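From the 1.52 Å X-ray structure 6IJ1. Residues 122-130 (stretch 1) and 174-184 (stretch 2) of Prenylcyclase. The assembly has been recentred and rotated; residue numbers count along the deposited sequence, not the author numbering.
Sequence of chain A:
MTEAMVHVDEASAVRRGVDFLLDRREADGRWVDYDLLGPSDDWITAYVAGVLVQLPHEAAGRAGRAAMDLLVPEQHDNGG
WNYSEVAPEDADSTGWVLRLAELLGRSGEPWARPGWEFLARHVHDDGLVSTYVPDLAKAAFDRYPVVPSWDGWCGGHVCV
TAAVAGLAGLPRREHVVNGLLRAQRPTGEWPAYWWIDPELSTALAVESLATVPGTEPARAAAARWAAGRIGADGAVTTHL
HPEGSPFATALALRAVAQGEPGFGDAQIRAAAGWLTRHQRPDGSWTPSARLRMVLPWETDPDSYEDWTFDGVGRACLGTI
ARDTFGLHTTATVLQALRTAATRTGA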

ATOM      1  N   HIS A 122      -8.560 -15.604  -3.185  1.00 16.85           N
ATOM      2  CA  HIS A 122      -8.141 -14.627  -4.205  1.00 16.48           C
ATOM      3  C   HIS A 122      -6.876 -15.045  -4.911  1.00 16.72           C
ATOM      4  O   HIS A 122      -6.398 -14.353  -5.800  1.00 16.81           O
ATOM      5  N   VAL A 123      -6.340 -16.240  -4.599  1.00 17.35           N
ATOM      6  CA  VAL A 123      -5.097 -16.699  -5.218  1.00 17.78           C
ATOM      7  C   VAL A 123      -5.374 -17.389  -6.540  1.00 18.35           C
ATOM      8  O   VAL A 123      -6.163 -18.356  -6.599  1.00 22.37           O
ATOM      9  N   HIS A 124      -4.779 -16.882  -7.599  1.00 19.65           N
ATOM     10  CA  HIS A 124      -4.923 -17.427  -8.944  1.00 18.81           C
ATOM     11  C   HIS A 124      -3.913 -18.551  -9.199  1.00 20.41           C
ATOM     12  O   HIS A 124      -2.898 -18.732  -8.484  1.00 20.53           O
ATOM     13  N   ASP A 125      -4.161 -19.270 -10.292  1.00 23.00           N
ATOM     14  CA  ASP A 125      -3.305 -20.392 -10.610  1.00 23.60           C
ATOM     15  C   ASP A 125      -1.909 -19.960 -11.010  1.00 26.31           C
ATOM     16  O   ASP A 125      -0.974 -20.768 -10.919  1.00 25.51           O
ATOM     17  N   ASP A 126      -1.714 -18.714 -11.454  1.00 22.18           N
ATOM     18  CA  ASP A 126      -0.365 -18.248 -11.764  1.00 21.98           C
ATOM     19  C   ASP A 126       0.332 -17.670 -10.546  1.00 24.38           C
ATOM     20  O   ASP A 126       1.486 -17.216 -10.656  1.00 25.79           O
ATOM     21  N   GLY A 127      -0.326 -17.702  -9.400  1.00 18.60           N
ATOM     22  CA  GLY A 127       0.311 -17.245  -8.180  1.00 19.60           C
ATOM     23  C   GLY A 127      -0.021 -15.823  -7.805  1.00 21.77           C
ATOM     24  O   GLY A 127       0.186 -15.452  -6.654  1.00 20.69           O
ATOM     25  N   LEU A 128      -0.545 -15.031  -8.736  1.00 18.15           N
ATOM     26  CA  LEU A 128      -0.976 -13.690  -8.344  1.00 16.80           C
ATOM     27  C   LEU A 128      -2.280 -13.708  -7.565  1.00 16.37           C
ATOM     28  O   LEU A 128      -3.102 -14.634  -7.649  1.00 19.18           O
ATOM     29  N   VAL A 129      -2.468 -12.653  -6.773  1.00 15.18           N
ATOM     30  CA  VAL A 129      -3.630 -12.448  -5.933  1.00 15.44           C
ATOM     31  C   VAL A 129      -4.497 -11.361  -6.549  1.00 15.42           C
ATOM     32  O   VAL A 129      -3.985 -10.291  -6.903  1.00 16.22           O
ATOM     33  N   SER A 130      -5.787 -11.652  -6.719  1.00 15.59           N
ATOM     34  CA  SER A 130      -6.685 -10.629  -7.222  1.00 14.16           C
ATOM     35  C   SER A 130      -7.211  -9.777  -6.079  1.00 15.74           C
ATOM     36  O   SER A 130      -7.314 -10.209  -4.936  1.00 16.19           O
ATOM     37  N   GLU A 174       4.330 -20.075  -0.848  1.00 18.85           N
ATOM     38  CA  GLU A 174       5.361 -20.326  -1.838  1.00 17.04           C
ATOM     39  C   GLU A 174       4.859 -20.102  -3.257  1.00 19.12           C
ATOM     40  O   GLU A 174       5.577 -19.554  -4.110  1.00 19.17           O
ATOM     41  N   HIS A 175       3.650 -20.575  -3.546  1.00 19.05           N
ATOM     42  CA  HIS A 175       3.009 -20.380  -4.828  1.00 18.71           C
ATOM     43  C   HIS A 175       2.883 -18.882  -5.150  1.00 18.49           C
ATOM     44  O   HIS A 175       3.147 -18.456  -6.280  1.00 18.91           O
ATOM     45  N   VAL A 176       2.478 -18.100  -4.156  1.00 17.61           N
ATOM     46  CA  VAL A 176       2.284 -16.658  -4.352  1.00 17.77           C
ATOM     47  C   VAL A 176       3.623 -15.961  -4.557  1.00 18.47           C
ATOM     48  O   VAL A 176       3.762 -15.111  -5.454  1.00 17.99           O
ATOM     49  N   VAL A 177       4.626 -16.297  -3.736  1.00 16.84           N
ATOM     50  CA  VAL A 177       5.951 -15.708  -3.940  1.00 15.76           C
ATOM     51  C   VAL A 177       6.480 -16.034  -5.339  1.00 17.09           C
ATOM     52  O   VAL A 177       7.074 -15.170  -6.003  1.00 17.41           O
ATOM     53  N   ASN A 178       6.297 -17.289  -5.817  1.00 17.69           N
ATOM     54  CA  ASN A 178       6.775 -17.620  -7.158  1.00 21.90           C
ATOM     55  C   ASN A 178       6.095 -16.774  -8.214  1.00 17.18           C
ATOM     56  O   ASN A 178       6.759 -16.305  -9.145  1.00 19.40           O
ATOM     57  N   GLY A 179       4.789 -16.523  -8.041  1.00 17.52           N
ATOM     58  CA  GLY A 179       4.061 -15.716  -9.000  1.00 18.04           C
ATOM     59  C   GLY A 179       4.543 -14.277  -8.952  1.00 17.87           C
ATOM     60  O   GLY A 179       4.722 -13.642 -10.002  1.00 18.30           O
ATOM     61  N   LEU A 180       4.809 -13.782  -7.751  1.00 16.53           N
ATOM     62  CA  LEU A 180       5.332 -12.415  -7.621  1.00 15.37           C
ATOM     63  C   LEU A 180       6.689 -12.288  -8.294  1.00 17.15           C
ATOM     64  O   LEU A 180       6.922 -11.357  -9.091  1.00 16.37           O
ATOM     65  N   LEU A 181       7.589 -13.260  -8.058  1.00 16.40           N
ATOM     66  CA  LEU A 181       8.906 -13.209  -8.688  1.00 16.40           C
ATOM     67  C   LEU A 181       8.803 -13.237 -10.207  1.00 15.73           C
ATOM     68  O   LEU A 181       9.531 -12.496 -10.877  1.00 18.22           O
ATOM     69  N   ARG A 182       7.863 -14.038 -10.769  1.00 15.94           N
ATOM     70  CA  ARG A 182       7.737 -14.092 -12.217  1.00 18.93           C
ATOM     71  C   ARG A 182       7.204 -12.776 -12.801  1.00 17.31           C
ATOM     72  O   ARG A 182       7.427 -12.482 -13.990  1.00 21.56           O
ATOM     73  N   ALA A 183       6.549 -11.940 -11.983  1.00 16.88           N
ATOM     74  CA  ALA A 183       6.022 -10.677 -12.485  1.00 16.00           C
ATOM     75  C   ALA A 183       7.052  -9.536 -12.486  1.00 15.34           C
ATOM     76  O   ALA A 183       6.738  -8.423 -12.963  1.00 17.03           O
ATOM     77  N   GLN A 184       8.244  -9.733 -11.949  1.00 15.17           N
ATOM     78  CA  GLN A 184       9.244  -8.671 -11.962  1.00 14.02           C
ATOM     79  C   GLN A 184       9.677  -8.394 -13.394  1.00 16.55           C
ATOM     80  O   GLN A 184       9.890  -9.319 -14.172  1.00 19.63           O
TER

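Two side chains of the helix carry the polar contact, and both reach for backbone carbonyls of the turn instead of its acids. H175, with chi1 t and chi2 near 68°, leaves its CA sideways but brings its ring end in, so that H175 NE2 donates to H124 O at 2.9 Å with an N-H...O angle of 161°. H124 O also accepts from G127 N, at 2.9 Å, within the type I turn from H124 to G127; the imidazole thus reads the turn's own closing carbonyl. R182, two helical turns further on, starts toward the loop and folds through m, t, m so that R182 NH2 donates to D126 O at 3.1 Å. Water 1 bridges the same pair, accepting from R182 NE at 2.6 Å and donating to D126 O at 2.7 Å.

D126 points away from the helix in rotamer p. D126 OD1 turns back on its own loop and accepts from L128 N at 3.1 Å, bracing the backbone that the helix meets.

Between the two donors the backbones nearly touch: G127 CA lies 4.1 Å from G179 CA. A CB on either residue would clash, at G127 with H175 O and G179 CA, at G179 with D126 O and G127 CA, and the phi/psi of G127 (97/-17) itself calls for glycine. The bare G127 CA sits over one face of the H175 ring, 3.8 Å from its centroid, while G127 O receives a CA-H...O contact from V176 CA at 3.3 Å.

Apolar side chains finish the packing. V123, t and pointing toward the helix, sets CG1 3.5 Å from H175 CD2 at the ring edge and 4.0 Å from V176 CG2. V129, also t, places CG2 4.0 Å from V176 CG1. L128 (m, t) starts away, yet its CD2 returns to within 3.7 Å of G179 O and 4.5 Å of A183 CB.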

ATOM      1  CB  HIS A 122      -7.954 -13.215  -3.560  1.00 15.42           C
ATOM      2  CG  HIS A 122      -9.216 -12.627  -3.049  1.00 15.16           C
ATOM      3  ND1 HIS A 122      -9.902 -13.138  -1.975  1.00 16.10           N
ATOM      4  CD2 HIS A 122      -9.947 -11.585  -3.517  1.00 17.73           C
ATOM      5  CE1 HIS A 122     -11.007 -12.422  -1.787  1.00 20.39           C
ATOM      6  NE2 HIS A 122     -11.038 -11.446  -2.699  1.00 18.46           N
ATOM      7  CB  VAL A 123      -4.352 -17.637  -4.277  1.00 18.26           C
ATOM      8  CG1 VAL A 123      -3.093 -18.220  -4.974  1.00 20.70           C
ATOM      9  CG2 VAL A 123      -3.988 -16.898  -3.007  1.00 20.59           C
ATOM     10  CB  HIS A 124      -4.721 -16.329 -10.001  1.00 21.13           C
ATOM     11  CG  HIS A 124      -5.962 -15.526 -10.289  1.00 24.68           C
ATOM     12  ND1 HIS A 124      -7.038 -16.048 -10.981  1.00 26.42           N
ATOM     13  CD2 HIS A 124      -6.273 -14.230 -10.046  1.00 26.39           C
ATOM     14  CE1 HIS A 124      -7.975 -15.123 -11.104  1.00 27.07           C
ATOM     15  NE2 HIS A 124      -7.542 -14.018 -10.533  1.00 24.53           N
ATOM     16  CB  ASP A 125      -3.935 -21.210 -11.747  1.00 26.11           C
ATOM     17  CG  ASP A 125      -5.199 -21.942 -11.298  1.00 29.90           C
ATOM     18  OD1 ASP A 125      -5.437 -22.093 -10.061  1.00 32.72           O
ATOM     19  OD2 ASP A 125      -5.949 -22.391 -12.190  1.00 40.13           O
ATOM     20  CB  ASP A 126      -0.369 -17.210 -12.893  1.00 27.15           C
ATOM     21  CG  ASP A 126      -1.143 -15.920 -12.542  1.00 23.75           C
ATOM     22  OD1 ASP A 126      -1.738 -15.824 -11.445  1.00 24.03           O
ATOM     23  OD2 ASP A 126      -1.184 -15.011 -13.405  1.00 31.32           O
ATOM     24  CB  LEU A 128      -1.150 -12.806  -9.563  1.00 15.37           C
ATOM     25  CG  LEU A 128       0.153 -12.658 -10.365  1.00 18.05           C
ATOM     26  CD1 LEU A 128      -0.132 -11.707 -11.546  1.00 21.29           C
ATOM     27  CD2 LEU A 128       1.324 -12.167  -9.521  1.00 18.42           C
ATOM     28  CB  VAL A 129      -3.204 -12.048  -4.515  1.00 14.54           C
ATOM     29  CG1 VAL A 129      -4.383 -11.869  -3.618  1.00 15.91           C
ATOM     30  CG2 VAL A 129      -2.258 -13.130  -3.900  1.00 17.61           C
ATOM     31  CB  SER A 130      -7.884 -11.227  -7.971  1.00 15.96           C
ATOM     32  OG  SER A 130      -8.661 -12.070  -7.113  1.00 18.63           O
ATOM     33  CB  GLU A 174       5.881 -21.771  -1.656  1.00 23.36           C
ATOM     34  CG  GLU A 174       6.640 -22.351  -2.835  1.00 45.77           C
ATOM     35  CD  GLU A 174       7.059 -23.789  -2.576  1.00 67.05           C
ATOM     36  OE1 GLU A 174       7.433 -24.067  -1.430  1.00 63.74           O
ATOM     37  OE2 GLU A 174       7.009 -24.672  -3.496  1.00 60.37           O
ATOM     38  CB  HIS A 175       1.646 -21.073  -4.762  1.00 20.11           C
ATOM     39  CG  HIS A 175       0.778 -20.860  -5.948  1.00 21.16           C
ATOM     40  ND1 HIS A 175       1.085 -21.393  -7.180  1.00 25.79           N
ATOM     41  CD2 HIS A 175      -0.416 -20.228  -6.094  1.00 21.59           C
ATOM     42  CE1 HIS A 175       0.124 -21.091  -8.038  1.00 28.24           C
ATOM     43  NE2 HIS A 175      -0.788 -20.375  -7.409  1.00 24.41           N
ATOM     44  CB  VAL A 176       1.513 -16.075  -3.164  1.00 15.24           C
ATOM     45  CG1 VAL A 176       1.440 -14.528  -3.281  1.00 16.05           C
ATOM     46  CG2 VAL A 176       0.066 -16.608  -3.119  1.00 17.46           C
ATOM     47  CB  VAL A 177       6.905 -16.208  -2.847  1.00 17.50           C
ATOM     48  CG1 VAL A 177       8.379 -15.929  -3.261  1.00 19.07           C
ATOM     49  CG2 VAL A 177       6.599 -15.563  -1.446  1.00 17.74           C
ATOM     50  CB  ASN A 178       6.583 -19.121  -7.467  1.00 19.41           C
ATOM     51  CG  ASN A 178       7.607 -19.949  -6.731  1.00 29.13           C
ATOM     52  OD1 ASN A 178       8.661 -19.425  -6.374  1.00 34.11           O
ATOM     53  ND2 ASN A 178       7.310 -21.215  -6.492  1.00 34.88           N
ATOM     54  CB  LEU A 180       5.417 -12.043  -6.152  1.00 16.27           C
ATOM     55  CG  LEU A 180       5.956 -10.654  -5.818  1.00 14.96           C
ATOM     56  CD1 LEU A 180       5.028  -9.533  -6.482  1.00 15.74           C
ATOM     57  CD2 LEU A 180       6.014 -10.423  -4.330  1.00 15.59           C
ATOM     58  CB  LEU A 181       9.757 -14.396  -8.214  1.00 15.85           C
ATOM     59  CG  LEU A 181      10.157 -14.269  -6.745  1.00 17.30           C
ATOM     60  CD1 LEU A 181      10.826 -15.610  -6.326  1.00 21.26           C
ATOM     61  CD2 LEU A 181      11.180 -13.142  -6.478  1.00 18.93           C
ATOM     62  CB  ARG A 182       6.797 -15.234 -12.636  1.00 24.27           C
ATOM     63  CG  ARG A 182       7.509 -16.602 -12.613  1.00 30.07           C
ATOM     64  CD  ARG A 182       6.616 -17.685 -13.265  1.00 37.81           C
ATOM     65  NE  ARG A 182       5.402 -17.895 -12.490  1.00 39.64           N
ATOM     66  CZ  ARG A 182       5.308 -18.744 -11.467  1.00 33.48           C
ATOM     67  NH1 ARG A 182       6.348 -19.490 -11.113  1.00 37.87           N
ATOM     68  NH2 ARG A 182       4.163 -18.857 -10.810  1.00 37.14           N
ATOM     69  CB  ALA A 183       4.803 -10.301 -11.646  1.00 16.35           C
ATOM     70  CB  GLN A 184      10.479  -9.063 -11.130  1.00 16.92           C
ATOM     71  CG  GLN A 184      11.430  -7.924 -10.910  1.00 16.06           C
ATOM     72  CD  GLN A 184      12.630  -8.308 -10.056  1.00 16.07           C
ATOM     73  OE1 GLN A 184      12.950  -9.527  -9.920  1.00 18.66           O
ATOM     74  NE2 GLN A 184      13.277  -7.320  -9.458  1.00 16.02           N
TER
HETATM   75  O   HOH W   1       3.187 -16.538 -12.630  1.00 45.87           O